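Local coordinates for HTH tetR-type domain-containing protein (Streptomyces coelicolor A3, PDB 3IUV) that probably binds DNA as a TetR-family transcription regulator, through a predicted helix-turn-helix motif, although its specific role is unknown, at residues E10-V22 with F51-Q64. Sequence-based numbering, arbitrary orientation.
Sequences ERRQRIIDAAIRV and FATLDDLMVAALRQ
The ring of Phe-51 meets Ile-15 at its edge, where CG2 of Ile-15 lies 3.4 Å from CE1 of Phe-51; one face carries CD2 of Leu-57, offset toward the rim. The Arg-12 guanidinium, its plane turned 37° from the ring, approaches obliquely with NH2 and takes CD1 of Ile-16 against one face. Ile-16 holds its CG1 anti to the carbonyl carbon (chi1 -67°), 3.5 Å from CZ of Phe-51, and the extended chi2 carries CD1 on to CB of Ala-60. The axes of helix segments 11-22 and 54-64 approach to 9.0 Å and cross at nearly a right angle. CB of Ala-19 sits 3.4 Å from CD2 of Leu-57, and CG2 of Ile-16 rests on CA of Ala-61.

At the other end Gln-64 is a knob among Gln-13, Ile-16, Asp-17 and Ile-20. NE2 of Gln-13 donates a nearly straight bond (2.9 Å) to a lone pair of OE1 of Gln-64, the two amides almost coplanar, while NE2 of Gln-64 donates to OD1 of Asp-17 (3.1 Å). A second bond from NE2 of Gln-13, to OD2 of Asp-17, closes the network. A leucine in place of Gln-64 would probably leave OD1 of Asp-17 without this donor and NE2 of Gln-13 without its acceptor across the contact.

Within this TetR-type DNA-binding domain, an apolar centre thus joins the first helix to the one following the predicted helix-turn-helix, and a directional amide–carboxylate network links the two at its margin.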
loop_
_atom_site.group_PDB
_atom_site.type_symbol
_atom_site.label_atom_id
_atom_site.label_comp_id
_atom_site.label_asym_id
_atom_site.label_seq_id
_atom_site.Cartn_x
_atom_site.Cartn_y
_atom_site.Cartn_z
ATOM N N GLU A 10 15.371 5.588 -26.796
ATOM C CA GLU A 10 16.515 4.976 -26.112
ATOM C C GLU A 10 17.280 6.051 -25.377
ATOM O O GLU A 10 18.011 5.785 -24.421
ATOM C CB GLU A 10 17.428 4.194 -27.059
ATOM C CG GLU A 10 17.376 2.684 -26.840
ATOM C CD GLU A 10 18.103 2.241 -25.575
ATOM O OE1 GLU A 10 17.438 2.051 -24.533
ATOM O OE2 GLU A 10 19.341 2.089 -25.627
ATOM N N ARG A 11 17.108 7.278 -25.839
ATOM C CA ARG A 11 17.518 8.408 -25.051
ATOM C C ARG A 11 16.579 8.485 -23.856
ATOM O O ARG A 11 17.019 8.441 -22.709
ATOM C CB ARG A 11 17.426 9.685 -25.870
ATOM C CG ARG A 11 16.943 10.871 -25.056
ATOM C CD ARG A 11 18.041 11.513 -24.234
ATOM N NE ARG A 11 19.131 10.594 -23.936
ATOM C CZ ARG A 11 20.370 10.734 -24.397
ATOM N NH1 ARG A 11 20.696 11.766 -25.169
ATOM N NH2 ARG A 11 21.293 9.848 -24.068
ATOM N N ARG A 12 15.278 8.564 -24.137
ATOM C CA ARG A 12 14.281 8.811 -23.095
ATOM C C ARG A 12 14.049 7.597 -22.186
ATOM O O ARG A 12 13.606 7.725 -21.042
ATOM C CB ARG A 12 12.966 9.318 -23.708
ATOM C CG ARG A 12 11.899 8.269 -23.977
ATOM C CD ARG A 12 10.478 8.889 -23.962
ATOM N NE ARG A 12 9.485 7.949 -23.419
ATOM C CZ ARG A 12 8.379 8.294 -22.755
ATOM N NH1 ARG A 12 7.553 7.358 -22.308
ATOM N NH2 ARG A 12 8.093 9.568 -22.536
ATOM N N GLN A 13 14.362 6.418 -22.703
ATOM C CA GLN A 13 14.273 5.210 -21.920
ATOM C C GLN A 13 15.352 5.204 -20.847
ATOM O O GLN A 13 15.085 4.931 -19.663
ATOM C CB GLN A 13 14.462 4.003 -22.831
ATOM C CG GLN A 13 14.190 2.675 -22.147
ATOM C CD GLN A 13 12.777 2.591 -21.622
ATOM O OE1 GLN A 13 11.820 3.004 -22.294
ATOM N NE2 GLN A 13 12.633 2.064 -20.414
ATOM N N ARG A 14 16.580 5.486 -21.274
ATOM C CA ARG A 14 17.709 5.530 -20.361
ATOM C C ARG A 14 17.333 6.429 -19.223
ATOM O O ARG A 14 17.613 6.127 -18.061
ATOM C CB ARG A 14 18.943 6.095 -21.050
ATOM C CG ARG A 14 19.683 5.106 -21.924
ATOM C CD ARG A 14 20.826 5.802 -22.624
ATOM N NE ARG A 14 21.511 6.731 -21.728
ATOM C CZ ARG A 14 22.531 7.500 -22.096
ATOM N NH1 ARG A 14 22.977 7.444 -23.340
ATOM N NH2 ARG A 14 23.106 8.325 -21.226
ATOM N N ILE A 15 16.685 7.540 -19.572
ATOM C CA ILE A 15 16.247 8.517 -18.579
ATOM C C ILE A 15 15.239 7.913 -17.581
ATOM O O ILE A 15 15.485 7.908 -16.368
ATOM C CB ILE A 15 15.716 9.821 -19.248
ATOM C CG1 ILE A 15 16.890 10.628 -19.839
ATOM C CG2 ILE A 15 14.871 10.664 -18.261
ATOM C CD1 ILE A 15 16.495 11.891 -20.560
ATOM N N ILE A 16 14.129 7.388 -18.093
ATOM C CA ILE A 16 13.100 6.776 -17.257
ATOM C C ILE A 16 13.664 5.681 -16.360
ATOM O O ILE A 16 13.339 5.595 -15.168
ATOM C CB ILE A 16 12.005 6.177 -18.121
ATOM C CG1 ILE A 16 11.266 7.306 -18.845
ATOM C CG2 ILE A 16 11.063 5.346 -17.270
ATOM C CD1 ILE A 16 10.237 6.825 -19.830
ATOM N N ASP A 17 14.508 4.840 -16.946
ATOM C CA ASP A 17 15.108 3.735 -16.213
ATOM C C ASP A 17 15.930 4.270 -15.071
ATOM O O ASP A 17 15.903 3.744 -13.967
ATOM C CB ASP A 17 15.982 2.906 -17.145
ATOM C CG ASP A 17 15.162 2.014 -18.063
ATOM O OD1 ASP A 17 14.119 1.489 -17.610
ATOM O OD2 ASP A 17 15.554 1.839 -19.235
ATOM N N ALA A 18 16.661 5.336 -15.349
ATOM C CA ALA A 18 17.467 5.985 -14.336
ATOM C C ALA A 18 16.586 6.551 -13.233
ATOM O O ALA A 18 16.897 6.403 -12.054
ATOM C CB ALA A 18 18.327 7.080 -14.971
ATOM N N ALA A 19 15.488 7.197 -13.619
ATOM C CA ALA A 19 14.542 7.726 -12.651
ATOM C C ALA A 19 14.141 6.559 -11.782
ATOM O O ALA A 19 14.133 6.639 -10.548
ATOM C CB ALA A 19 13.326 8.279 -13.352
ATOM N N ILE A 20 13.822 5.462 -12.457
ATOM C CA ILE A 20 13.480 4.219 -11.797
ATOM C C ILE A 20 14.520 3.845 -10.738
ATOM O O ILE A 20 14.180 3.647 -9.574
ATOM C CB ILE A 20 13.241 3.087 -12.838
ATOM C CG1 ILE A 20 11.744 2.989 -13.160
ATOM C CG2 ILE A 20 13.776 1.748 -12.351
ATOM C CD1 ILE A 20 11.410 2.196 -14.430
ATOM N N ARG A 21 15.788 3.783 -11.116
ATOM C CA ARG A 21 16.812 3.366 -10.160
ATOM C C ARG A 21 17.014 4.370 -9.022
ATOM O O ARG A 21 17.202 3.983 -7.862
ATOM C CB ARG A 21 18.135 3.086 -10.872
ATOM C CG ARG A 21 18.021 2.025 -11.950
ATOM C CD ARG A 21 19.375 1.753 -12.563
ATOM N NE ARG A 21 20.111 2.994 -12.790
ATOM C CZ ARG A 21 19.937 3.792 -13.841
ATOM N NH1 ARG A 21 19.041 3.483 -14.774
ATOM N NH2 ARG A 21 20.658 4.903 -13.960
ATOM N N VAL A 22 16.974 5.654 -9.359
ATOM C CA VAL A 22 17.133 6.699 -8.362
ATOM C C VAL A 22 16.154 6.513 -7.184
ATOM O O VAL A 22 16.520 6.735 -6.033
ATOM C CB VAL A 22 17.030 8.119 -9.001
ATOM C CG1 VAL A 22 17.016 9.212 -7.939
ATOM C CG2 VAL A 22 18.185 8.355 -9.969
ATOM N N PHE A 51 11.150 15.561 -20.348
ATOM C CA PHE A 51 10.195 15.682 -19.254
ATOM C C PHE A 51 10.247 17.058 -18.649
ATOM O O PHE A 51 11.172 17.373 -17.902
ATOM C CB PHE A 51 10.458 14.632 -18.164
ATOM C CG PHE A 51 10.469 13.224 -18.676
ATOM C CD1 PHE A 51 11.667 12.557 -18.884
ATOM C CD2 PHE A 51 9.282 12.566 -18.967
ATOM C CE1 PHE A 51 11.684 11.252 -19.371
ATOM C CE2 PHE A 51 9.289 11.263 -19.463
ATOM C CZ PHE A 51 10.493 10.606 -19.667
ATOM N N ALA A 52 9.246 17.870 -18.968
ATOM C CA ALA A 52 9.117 19.204 -18.387
ATOM C C ALA A 52 8.839 19.178 -16.875
ATOM O O ALA A 52 9.696 19.597 -16.074
ATOM C CB ALA A 52 8.042 19.969 -19.105
ATOM N N THR A 53 7.652 18.706 -16.478
ATOM C CA THR A 53 7.332 18.644 -15.057
ATOM C C THR A 53 8.108 17.496 -14.463
ATOM O O THR A 53 8.510 16.584 -15.184
ATOM C CB THR A 53 5.826 18.447 -14.762
ATOM O OG1 THR A 53 5.479 17.062 -14.876
ATOM C CG2 THR A 53 4.984 19.260 -15.710
ATOM N N LEU A 54 8.333 17.553 -13.154
ATOM C CA LEU A 54 8.952 16.450 -12.447
ATOM C C LEU A 54 7.936 15.337 -12.471
ATOM O O LEU A 54 8.280 14.167 -12.319
ATOM C CB LEU A 54 9.260 16.832 -10.999
ATOM C CG LEU A 54 10.563 16.310 -10.373
ATOM C CD1 LEU A 54 10.735 14.809 -10.593
ATOM C CD2 LEU A 54 11.780 17.089 -10.902
ATOM N N ASP A 55 6.674 15.713 -12.669
ATOM C CA ASP A 55 5.577 14.747 -12.687
ATOM C C ASP A 55 5.703 13.807 -13.857
ATOM O O ASP A 55 5.635 12.593 -13.679
ATOM C CB ASP A 55 4.220 15.443 -12.748
ATOM C CG ASP A 55 3.838 16.075 -11.434
ATOM O OD1 ASP A 55 2.944 16.949 -11.438
ATOM O OD2 ASP A 55 4.441 15.705 -10.402
ATOM N N ASP A 56 5.887 14.379 -15.046
ATOM C CA ASP A 56 5.974 13.603 -16.272
ATOM C C ASP A 56 7.030 12.538 -16.111
ATOM O O ASP A 56 6.866 11.405 -16.566
ATOM C CB ASP A 56 6.319 14.512 -17.434
ATOM C CG ASP A 56 5.508 15.774 -17.421
ATOM O OD1 ASP A 56 6.088 16.868 -17.608
ATOM O OD2 ASP A 56 4.288 15.664 -17.186
ATOM N N LEU A 57 8.113 12.892 -15.436
ATOM C CA LEU A 57 9.126 11.895 -15.166
ATOM C C LEU A 57 8.557 10.787 -14.267
ATOM O O LEU A 57 8.567 9.614 -14.640
ATOM C CB LEU A 57 10.370 12.527 -14.558
ATOM C CG LEU A 57 11.638 11.773 -14.952
ATOM C CD1 LEU A 57 12.693 11.959 -13.888
ATOM C CD2 LEU A 57 11.340 10.289 -15.156
HETATM N N MSE A 58 8.038 11.154 -13.099
HETATM C CA MSE A 58 7.406 10.159 -12.233
HETATM C C MSE A 58 6.213 9.494 -12.898
HETATM O O MSE A 58 5.879 8.346 -12.583
HETATM C CB MSE A 58 6.972 10.767 -10.905
HETATM C CG MSE A 58 8.130 11.194 -10.038
HETATM SE SE MSE A 58 7.598 11.618 -8.227
HETATM C CE MSE A 58 8.912 13.048 -7.883
ATOM N N VAL A 59 5.558 10.212 -13.805
ATOM C CA VAL A 59 4.373 9.665 -14.453
ATOM C C VAL A 59 4.774 8.612 -15.453
ATOM O O VAL A 59 4.168 7.540 -15.509
ATOM C CB VAL A 59 3.530 10.720 -15.180
ATOM C CG1 VAL A 59 2.367 10.033 -15.937
ATOM C CG2 VAL A 59 3.003 11.742 -14.188
ATOM N N ALA A 60 5.789 8.927 -16.248
ATOM C CA ALA A 60 6.323 7.961 -17.185
ATOM C C ALA A 60 6.930 6.849 -16.355
ATOM O O ALA A 60 6.643 5.671 -16.574
ATOM C CB ALA A 60 7.375 8.606 -18.080
ATOM N N ALA A 61 7.742 7.241 -15.376
ATOM C CA ALA A 61 8.445 6.289 -14.527
ATOM C C ALA A 61 7.526 5.155 -14.063
ATOM O O ALA A 61 7.886 3.975 -14.130
ATOM C CB ALA A 61 9.056 7.001 -13.342
ATOM N N LEU A 62 6.330 5.512 -13.611
ATOM C CA LEU A 62 5.396 4.507 -13.140
ATOM C C LEU A 62 4.670 3.777 -14.271
ATOM O O LEU A 62 4.674 2.550 -14.326
ATOM C CB LEU A 62 4.394 5.117 -12.167
ATOM C CG LEU A 62 3.378 4.109 -11.637
ATOM C CD1 LEU A 62 2.239 3.926 -12.623
ATOM C CD2 LEU A 62 4.043 2.776 -11.326
ATOM N N ARG A 63 4.020 4.524 -15.153
ATOM C CA ARG A 63 3.291 3.911 -16.257
ATOM C C ARG A 63 4.105 2.774 -16.874
ATOM O O ARG A 63 3.537 1.817 -17.397
ATOM C CB ARG A 63 2.912 4.962 -17.313
ATOM C CG ARG A 63 1.948 4.481 -18.407
ATOM C CD ARG A 63 1.178 5.656 -19.008
ATOM N NE ARG A 63 0.182 6.192 -18.077
ATOM C CZ ARG A 63 -0.238 7.454 -18.055
ATOM N NH1 ARG A 63 0.258 8.341 -18.911
ATOM N NH2 ARG A 63 -1.147 7.831 -17.164
ATOM N N GLN A 64 5.433 2.879 -16.806
ATOM C CA GLN A 64 6.304 1.789 -17.238
ATOM C C GLN A 64 6.139 0.593 -16.317
ATOM O O GLN A 64 5.959 -0.534 -16.776
ATOM C CB GLN A 64 7.775 2.203 -17.265
ATOM C CG GLN A 64 8.718 0.999 -17.206
ATOM C CD GLN A 64 10.030 1.215 -17.953
ATOM O OE1 GLN A 64 10.078 1.891 -18.993
ATOM N NE2 GLN A 64 11.104 0.622 -17.430
#